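Local coordinates for protein uncharacterized aldehyde dehydrogenase AldY (Bacillus subtilis, PDB 4DNG) that probably oxidises aldehydes to carboxylates with NAD+ as cofactor and may protect the cell against stress from ethanol and related compounds, at residues 13-18 / 186-191; 23-28 / 32-37; 98-103 / 153-158. One frame throughout, in Å; residues are numbered along the deposited sequence.

How the contacts relate
From the N terminus, strand 14-16 comes first, and contact 1 closes the longest of the three loops when helix 183-196 packs against it. Both other contacts fall within that loop. Contact 2 opens and shuts at once as the hairpin of strands 23-27 and 34-39; contact 3 follows in series, bringing the start of helix 98-118 to the loop leading into helix 156-169. Contacts 1 and 3 touch directly, Gly186, Ile189 and Ile190 packing on Pro156 and Met157, whereas contact 2 stays about 9 Å from contact 3 at nearest atoms. Contacts 1 and 3 thus tie strand 14-16 and helix 98-118 to two helices of the Rossmann-type NAD-binding domain; contact 2 joins its own hairpin.

Contact 1. Residues 13-18 / 186-191; sequences GKWTGG and GGTIIA
Trp15 carries its CG beside the backbone N and anti to the carbonyl carbon (chi1 -60°), and with the indole turned by chi2 of 95° the six-membered ring reaches Thr188 and Ala191. Its partner is helix 183-196, which links the parallel strands 173-177 and 204-206 of the Rossmann-type sheet; strand 14-16, half of a small two-stranded antiparallel sheet, lies on the outside of it. Two neighbouring atoms of the indole do the touching. The ring turns its edge to the Thr188 carbonyl, with Thr188 O in the ring plane and 3.6 Å from CH2, while the methyl of Ala191 comes in obliquely, its CB 4.0 Å from the same CH2. Next to them, CZ3 lies 4.0 Å from Thr188 CG2.

Thr188 presents that methyl because its hydroxyl is turned the other way: OG1 sits between the backbone N and the carbonyl carbon (chi1 54°) and is bonded to Leu6 O, with a weaker bond to Ile184 O. The polar end of Trp15 is also held, NE1 bonding to Glu195 OE1 farther along the helix, and Phe10 of the partner strand packs edge-to-face with the indole. The ring is thus pinned by a bond at its pyrrole side and packed at its benzo side. On the helix, Ala191 is anchored by the bond from its N to Gly187 O, 2.9 Å long.

Contact 2. Residues 23-28 / 32-37; sequences TEDILN and QSVITT
Asp25 and Thr37 stand side by side on one face of this beta hairpin, and Thr37 OG1 donates to Asp25 OD1 over 2.6 Å. The hydroxyl meets the carboxylate from above its plane, 50° out of it. Asp25 is swung into place with CG beside the backbone N (chi1 -65°), which also sets OD2 against Val34 CG2. That same methyl touches Leu27 CD2 at 3.8 Å, making a small apolar patch on the Asp25 face, with Leu27 CD1 lying near the CG of Gln32. With an alanine at Asp25, the Thr37 hydroxyl would probably be left without this acceptor, and the Val34 methyl would lose its contact with the carboxylate.

Behind these side chains is the backbone ladder. Asn28 N bonds to Ser33 O (2.9 Å) and Gln32 N to Asn28 O (2.7 Å) near the turn. Farther along, Ile26 gives its N to Thr36 O and receives Ile35 N on its O, both at 2.8 Å. Two residues, Ile35 and Thr36, therefore stand opposite one, a classic beta bulge that turns the second strand through a corner.

Outside the hairpin, Gln181 hydrogen-bonds to Glu24 OE2 and, on the edge of strand 23-27 turned away from strand 34-39, to Asp25 O and Leu27 N. Ile35 packs between helix 83-94, at Met89 and Arg92, and helix 183-196, at Ile184.

Contact 3. Residues 98-103 / 153-158; sequences IIKSTI and FNFPMN
A cation-pi contact joins helix 98-118 to the entrance of helix 156-169, the helix that follows strand 135-150 in a beta-alpha-beta unit of the Rossmann domain. Lys100 lays its ammonium over one face of the Phe155 ring: NZ is 4.0 Å from the ring centroid and 26° off the normal. It is displaced toward the rim, and CZ is the closest carbon, 3.6 Å from NZ. The lysine leaves its backbone with CG anti to N (chi1 -169°), bends at each later torsion, and crosses the phenyl side chain at about a right angle. On the way its CD passes 3.8 Å from Phe155 CE1, and the aliphatic chain thus packs at the ring before the charge arrives above it.

Phe155 occupies the N-cap position, and its backbone takes a left-handed conformation as the loop turns into the helix. A phenylalanine has no side-chain acceptor for the first amides, and Glu104 OE2, one turn after Lys100, bonds to both Met157 N and Asn158 N instead. Gln283 and Phe383 also touch the phenyl ring. Gln283 is the last residue modelled before the gap holding the predicted active-site Cys287, and the side chain of Glu253, also predicted to be catalytic, is about 8 Å from that of Phe155. This places the contact near the probable catalytic centre. In the first turn of helix 98-118, Ile98 O accepts two bonds from opposite faces of its plane, from Thr102 N at 2.8 Å and from Thr102 OG1 at 2.7 Å.

Contact 1. Residues 13-18 / 186-191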
loop_
_atom_site.group_PDB
_atom_site.type_symbol
_atom_site.label_atom_id
_atom_site.label_comp_id
_atom_site.label_asym_id
_atom_site.label_seq_id
_atom_site.Cartn_x
_atom_site.Cartn_y
_atom_site.Cartn_z
ATOM N N GLY A 13 14.720 -25.445 7.594
ATOM C CA GLY A 13 16.085 -25.733 7.986
ATOM C C GLY A 13 16.645 -26.941 7.284
ATOM O O GLY A 13 17.726 -27.404 7.648
ATOM N N LYS A 14 15.923 -27.459 6.284
ATOM C CA LYS A 14 16.361 -28.671 5.564
ATOM C C LYS A 14 16.337 -28.549 4.050
ATOM O O LYS A 14 15.439 -27.919 3.465
ATOM C CB LYS A 14 15.495 -29.886 5.925
ATOM C CG LYS A 14 15.201 -30.113 7.400
ATOM C CD LYS A 14 16.344 -30.829 8.079
ATOM C CE LYS A 14 15.825 -31.605 9.282
ATOM N NZ LYS A 14 16.847 -32.566 9.769
ATOM N N TRP A 15 17.302 -29.207 3.420
ATOM C CA TRP A 15 17.305 -29.390 1.967
ATOM C C TRP A 15 16.325 -30.461 1.643
ATOM O O TRP A 15 16.457 -31.590 2.087
ATOM C CB TRP A 15 18.717 -29.695 1.449
ATOM C CG TRP A 15 19.625 -28.549 1.799
ATOM C CD1 TRP A 15 20.466 -28.427 2.910
ATOM C CD2 TRP A 15 19.715 -27.263 1.107
ATOM N NE1 TRP A 15 21.072 -27.190 2.931
ATOM C CE2 TRP A 15 20.683 -26.453 1.867
ATOM C CE3 TRP A 15 19.155 -26.737 -0.058
ATOM C CZ2 TRP A 15 21.044 -25.178 1.466
ATOM C CZ3 TRP A 15 19.517 -25.441 -0.447
ATOM C CH2 TRP A 15 20.442 -24.685 0.294
ATOM N N THR A 16 15.314 -30.078 0.878
ATOM C CA THR A 16 14.100 -30.839 0.694
ATOM C C THR A 16 13.861 -30.944 -0.791
ATOM O O THR A 16 13.636 -29.913 -1.466
ATOM C CB THR A 16 12.933 -30.044 1.291
ATOM O OG1 THR A 16 13.092 -29.987 2.705
ATOM C CG2 THR A 16 11.582 -30.650 0.939
ATOM N N GLY A 17 13.902 -32.176 -1.300
ATOM C CA GLY A 17 13.523 -32.464 -2.689
ATOM C C GLY A 17 12.080 -32.080 -3.013
ATOM O O GLY A 17 11.247 -31.908 -2.120
ATOM N N GLY A 18 11.789 -31.942 -4.302
ATOM C CA GLY A 18 10.438 -31.692 -4.776
ATOM C C GLY A 18 9.620 -32.965 -4.852
ATOM O O GLY A 18 10.109 -34.002 -5.281
ATOM N N GLY A 186 19.454 -17.018 -7.366
ATOM C CA GLY A 186 18.290 -16.346 -6.819
ATOM C C GLY A 186 17.715 -16.964 -5.544
ATOM O O GLY A 186 16.815 -16.389 -4.936
ATOM N N GLY A 187 18.214 -18.120 -5.123
ATOM C CA GLY A 187 17.654 -18.787 -3.939
ATOM C C GLY A 187 18.601 -19.616 -3.100
ATOM O O GLY A 187 18.812 -19.334 -1.925
ATOM N N THR A 188 19.185 -20.647 -3.692
ATOM C CA THR A 188 19.863 -21.659 -2.861
ATOM C C THR A 188 21.137 -21.153 -2.174
ATOM O O THR A 188 21.397 -21.494 -1.011
ATOM C CB THR A 188 20.155 -22.966 -3.624
ATOM O OG1 THR A 188 20.885 -22.671 -4.821
ATOM C CG2 THR A 188 18.859 -23.669 -3.984
ATOM N N ILE A 189 21.917 -20.342 -2.893
ATOM C CA ILE A 189 23.138 -19.761 -2.346
ATOM C C ILE A 189 22.787 -18.889 -1.139
ATOM O O ILE A 189 23.464 -18.947 -0.096
ATOM C CB ILE A 189 23.919 -18.955 -3.404
ATOM C CG1 ILE A 189 24.564 -19.892 -4.408
ATOM C CG2 ILE A 189 25.008 -18.105 -2.763
ATOM C CD1 ILE A 189 25.060 -19.167 -5.642
ATOM N N ILE A 190 21.712 -18.115 -1.279
ATOM C CA ILE A 190 21.231 -17.249 -0.216
ATOM C C ILE A 190 20.817 -18.109 0.982
ATOM O O ILE A 190 21.227 -17.834 2.116
ATOM C CB ILE A 190 20.076 -16.349 -0.692
ATOM C CG1 ILE A 190 20.640 -15.159 -1.444
ATOM C CG2 ILE A 190 19.268 -15.837 0.491
ATOM C CD1 ILE A 190 19.646 -14.475 -2.360
ATOM N N ALA A 191 20.035 -19.158 0.726
ATOM C CA ALA A 191 19.687 -20.120 1.794
ATOM C C ALA A 191 20.929 -20.710 2.461
ATOM O O ALA A 191 21.013 -20.790 3.695
ATOM C CB ALA A 191 18.786 -21.221 1.272
#

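Contact 2. Residues 23-28 / 32-37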
loop_
_atom_site.group_PDB
_atom_site.type_symbol
_atom_site.label_atom_id
_atom_site.label_comp_id
_atom_site.label_asym_id
_atom_site.label_seq_id
_atom_site.Cartn_x
_atom_site.Cartn_y
_atom_site.Cartn_z
ATOM N N THR A 23 10.867 -32.440 -13.004
ATOM C CA THR A 23 12.174 -31.843 -12.787
ATOM C C THR A 23 12.509 -30.899 -13.926
ATOM O O THR A 23 11.920 -30.975 -15.002
ATOM C CB THR A 23 13.285 -32.884 -12.738
ATOM O OG1 THR A 23 13.450 -33.415 -14.046
ATOM C CG2 THR A 23 12.955 -34.022 -11.770
ATOM N N GLU A 24 13.459 -30.006 -13.677
ATOM C CA GLU A 24 13.926 -29.093 -14.685
ATOM C C GLU A 24 15.425 -28.966 -14.623
ATOM O O GLU A 24 16.008 -28.801 -13.547
ATOM C CB GLU A 24 13.317 -27.720 -14.475
ATOM C CG GLU A 24 13.810 -26.711 -15.493
ATOM C CD GLU A 24 12.743 -25.732 -15.910
ATOM O OE1 GLU A 24 11.571 -25.912 -15.509
ATOM O OE2 GLU A 24 13.075 -24.784 -16.653
ATOM N N ASP A 25 16.043 -29.033 -15.794
ATOM C CA ASP A 25 17.456 -28.793 -15.910
ATOM C C ASP A 25 17.736 -27.294 -15.887
ATOM O O ASP A 25 17.161 -26.521 -16.688
ATOM C CB ASP A 25 17.966 -29.429 -17.199
ATOM C CG ASP A 25 17.849 -30.938 -17.187
ATOM O OD1 ASP A 25 17.557 -31.516 -16.110
ATOM O OD2 ASP A 25 18.042 -31.550 -18.256
ATOM N N ILE A 26 18.589 -26.871 -14.956
ATOM C CA ILE A 26 19.035 -25.481 -14.947
ATOM C C ILE A 26 20.225 -25.401 -15.881
ATOM O O ILE A 26 21.194 -26.154 -15.734
ATOM C CB ILE A 26 19.381 -24.962 -13.540
ATOM C CG1 ILE A 26 18.187 -25.205 -12.604
ATOM C CG2 ILE A 26 19.790 -23.493 -13.612
ATOM C CD1 ILE A 26 18.351 -24.684 -11.200
ATOM N N LEU A 27 20.134 -24.496 -16.849
ATOM C CA LEU A 27 21.079 -24.458 -17.952
ATOM C C LEU A 27 21.991 -23.235 -17.922
ATOM O O LEU A 27 21.604 -22.168 -17.456
ATOM C CB LEU A 27 20.323 -24.529 -19.287
ATOM C CG LEU A 27 19.348 -25.695 -19.568
ATOM C CD1 LEU A 27 18.836 -25.639 -21.005
ATOM C CD2 LEU A 27 19.950 -27.066 -19.292
ATOM N N ASN A 28 23.171 -23.392 -18.486
ATOM C CA ASN A 28 23.989 -22.269 -18.824
ATOM C C ASN A 28 23.446 -21.790 -20.139
ATOM O O ASN A 28 23.270 -22.562 -21.052
ATOM C CB ASN A 28 25.436 -22.694 -18.961
ATOM C CG ASN A 28 26.341 -21.555 -19.328
ATOM O OD1 ASN A 28 25.936 -20.639 -20.003
ATOM N ND2 ASN A 28 27.572 -21.614 -18.883
ATOM N N GLN A 32 23.760 -24.077 -23.263
ATOM C CA GLN A 32 22.642 -24.966 -22.987
ATOM C C GLN A 32 23.041 -26.170 -22.163
ATOM O O GLN A 32 22.266 -27.079 -21.979
ATOM C CB GLN A 32 22.037 -25.451 -24.283
ATOM C CG GLN A 32 20.661 -24.906 -24.561
ATOM C CD GLN A 32 20.718 -23.537 -25.171
ATOM O OE1 GLN A 32 20.343 -22.560 -24.544
ATOM N NE2 GLN A 32 21.193 -23.457 -26.401
ATOM N N SER A 33 24.268 -26.173 -21.691
ATOM C CA SER A 33 24.788 -27.242 -20.823
ATOM C C SER A 33 24.086 -27.239 -19.470
ATOM O O SER A 33 23.671 -26.190 -18.972
ATOM C CB SER A 33 26.290 -27.099 -20.604
ATOM O OG SER A 33 26.562 -25.933 -19.848
ATOM N N VAL A 34 23.965 -28.424 -18.886
ATOM C CA VAL A 34 23.197 -28.618 -17.674
ATOM C C VAL A 34 24.093 -28.317 -16.475
ATOM O O VAL A 34 25.134 -28.976 -16.271
ATOM C CB VAL A 34 22.685 -30.082 -17.606
ATOM C CG1 VAL A 34 22.117 -30.422 -16.222
ATOM C CG2 VAL A 34 21.681 -30.360 -18.728
ATOM N N ILE A 35 23.688 -27.330 -15.680
ATOM C CA ILE A 35 24.399 -26.998 -14.445
ATOM C C ILE A 35 24.007 -27.968 -13.319
ATOM O O ILE A 35 24.879 -28.555 -12.689
ATOM C CB ILE A 35 24.161 -25.522 -14.051
ATOM C CG1 ILE A 35 24.737 -24.593 -15.138
ATOM C CG2 ILE A 35 24.711 -25.232 -12.644
ATOM C CD1 ILE A 35 24.291 -23.149 -15.028
ATOM N N THR A 36 22.700 -28.072 -13.051
ATOM C CA THR A 36 22.074 -29.170 -12.301
ATOM C C THR A 36 20.682 -29.452 -12.820
ATOM O O THR A 36 20.162 -28.783 -13.725
ATOM C CB THR A 36 21.726 -28.830 -10.845
ATOM O OG1 THR A 36 21.454 -27.423 -10.707
ATOM C CG2 THR A 36 22.765 -29.283 -9.925
ATOM N N THR A 37 20.069 -30.410 -12.147
ATOM C CA THR A 37 18.678 -30.770 -12.328
ATOM C C THR A 37 17.960 -30.568 -10.989
ATOM O O THR A 37 18.429 -30.997 -9.933
ATOM C CB THR A 37 18.587 -32.230 -12.815
ATOM O OG1 THR A 37 19.092 -32.278 -14.152
ATOM C CG2 THR A 37 17.150 -32.747 -12.787
#

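Contact 3. Residues 98-103 / 153-158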
loop_
_atom_site.group_PDB
_atom_site.type_symbol
_atom_site.label_atom_id
_atom_site.label_comp_id
_atom_site.label_asym_id
_atom_site.label_seq_id
_atom_site.Cartn_x
_atom_site.Cartn_y
_atom_site.Cartn_z
ATOM N N ILE A 98 30.857 -11.657 -16.030
ATOM C CA ILE A 98 31.605 -11.607 -14.763
ATOM C C ILE A 98 31.559 -10.201 -14.157
ATOM O O ILE A 98 31.422 -10.036 -12.945
ATOM C CB ILE A 98 33.074 -12.099 -14.880
ATOM C CG1 ILE A 98 33.205 -13.548 -14.413
ATOM C CG2 ILE A 98 33.972 -11.348 -13.901
ATOM C CD1 ILE A 98 32.641 -14.587 -15.339
ATOM N N ILE A 99 31.659 -9.188 -15.008
ATOM C CA ILE A 99 31.513 -7.804 -14.564
ATOM C C ILE A 99 30.134 -7.548 -13.960
ATOM O O ILE A 99 30.038 -7.064 -12.838
ATOM C CB ILE A 99 31.795 -6.790 -15.696
ATOM C CG1 ILE A 99 33.254 -6.906 -16.175
ATOM C CG2 ILE A 99 31.505 -5.371 -15.228
ATOM C CD1 ILE A 99 33.530 -8.028 -17.169
ATOM N N LYS A 100 29.074 -7.869 -14.702
ATOM C CA LYS A 100 27.712 -7.681 -14.209
ATOM C C LYS A 100 27.530 -8.479 -12.909
ATOM O O LYS A 100 26.923 -7.997 -11.954
ATOM C CB LYS A 100 26.671 -8.121 -15.252
ATOM C CG LYS A 100 25.258 -7.690 -14.893
ATOM C CD LYS A 100 24.182 -8.727 -15.180
ATOM C CE LYS A 100 23.403 -8.418 -16.452
ATOM N NZ LYS A 100 21.928 -8.608 -16.276
ATOM N N SER A 101 28.097 -9.683 -12.874
ATOM C CA SER A 101 27.925 -10.574 -11.734
ATOM C C SER A 101 28.634 -10.067 -10.487
ATOM O O SER A 101 28.118 -10.216 -9.370
ATOM C CB SER A 101 28.416 -11.971 -12.076
ATOM O OG SER A 101 27.682 -12.506 -13.163
ATOM N N THR A 102 29.808 -9.468 -10.682
ATOM C CA THR A 102 30.569 -8.923 -9.572
ATOM C C THR A 102 29.797 -7.790 -8.927
ATOM O O THR A 102 29.712 -7.698 -7.698
ATOM C CB THR A 102 31.939 -8.440 -10.036
ATOM O OG1 THR A 102 32.655 -9.556 -10.578
ATOM C CG2 THR A 102 32.739 -7.824 -8.860
ATOM N N ILE A 103 29.205 -6.949 -9.770
ATOM C CA ILE A 103 28.426 -5.798 -9.313
ATOM C C ILE A 103 27.223 -6.298 -8.515
ATOM O O ILE A 103 26.905 -5.770 -7.436
ATOM C CB ILE A 103 28.019 -4.906 -10.503
ATOM C CG1 ILE A 103 29.231 -4.086 -10.973
ATOM C CG2 ILE A 103 26.883 -3.975 -10.125
ATOM C CD1 ILE A 103 29.063 -3.416 -12.323
ATOM N N PHE A 153 14.402 -13.669 -13.364
ATOM C CA PHE A 153 15.648 -14.231 -13.901
ATOM C C PHE A 153 16.771 -13.241 -14.141
ATOM O O PHE A 153 17.873 -13.661 -14.462
ATOM C CB PHE A 153 15.367 -14.902 -15.237
ATOM C CG PHE A 153 14.945 -13.949 -16.329
ATOM C CD1 PHE A 153 15.894 -13.174 -17.018
ATOM C CD2 PHE A 153 13.601 -13.843 -16.694
ATOM C CE1 PHE A 153 15.509 -12.299 -18.029
ATOM C CE2 PHE A 153 13.206 -12.971 -17.708
ATOM C CZ PHE A 153 14.163 -12.198 -18.374
ATOM N N ASN A 154 16.481 -11.941 -14.090
ATOM C CA ASN A 154 17.522 -10.938 -14.279
ATOM C C ASN A 154 17.804 -10.336 -12.939
ATOM O O ASN A 154 16.879 -9.987 -12.220
ATOM C CB ASN A 154 17.121 -9.858 -15.294
ATOM C CG ASN A 154 15.747 -9.254 -15.014
ATOM O OD1 ASN A 154 15.476 -8.752 -13.922
ATOM N ND2 ASN A 154 14.875 -9.288 -16.023
ATOM N N PHE A 155 19.078 -10.247 -12.584
ATOM C CA PHE A 155 19.479 -9.785 -11.246
ATOM C C PHE A 155 18.822 -10.563 -10.119
ATOM O O PHE A 155 18.381 -9.973 -9.126
ATOM C CB PHE A 155 19.265 -8.270 -11.074
ATOM C CG PHE A 155 19.966 -7.438 -12.117
ATOM C CD1 PHE A 155 21.359 -7.281 -12.082
ATOM C CD2 PHE A 155 19.238 -6.818 -13.140
ATOM C CE1 PHE A 155 22.007 -6.521 -13.043
ATOM C CE2 PHE A 155 19.881 -6.056 -14.102
ATOM C CZ PHE A 155 21.267 -5.909 -14.051
ATOM N N PRO A 156 18.792 -11.902 -10.241
ATOM C CA PRO A 156 18.104 -12.757 -9.251
ATOM C C PRO A 156 18.586 -12.568 -7.807
ATOM O O PRO A 156 17.768 -12.505 -6.902
ATOM C CB PRO A 156 18.459 -14.180 -9.723
ATOM C CG PRO A 156 19.723 -14.005 -10.516
ATOM C CD PRO A 156 19.478 -12.719 -11.258
ATOM N N MET A 157 19.896 -12.485 -7.584
ATOM C CA MET A 157 20.420 -12.505 -6.224
ATOM C C MET A 157 20.208 -11.163 -5.516
ATOM O O MET A 157 19.754 -11.096 -4.362
ATOM C CB MET A 157 21.894 -12.886 -6.215
ATOM C CG MET A 157 22.477 -12.804 -4.818
ATOM S SD MET A 157 24.150 -13.411 -4.621
ATOM C CE MET A 157 23.981 -15.158 -5.000
ATOM N N ASN A 158 20.534 -10.095 -6.228
ATOM C CA ASN A 158 20.340 -8.760 -5.730
ATOM C C ASN A 158 18.874 -8.525 -5.324
ATOM O O ASN A 158 18.603 -8.100 -4.192
ATOM C CB ASN A 158 20.815 -7.785 -6.809
ATOM C CG ASN A 158 20.464 -6.355 -6.511
ATOM O OD1 ASN A 158 20.900 -5.793 -5.511
ATOM N ND2 ASN A 158 19.682 -5.745 -7.396
#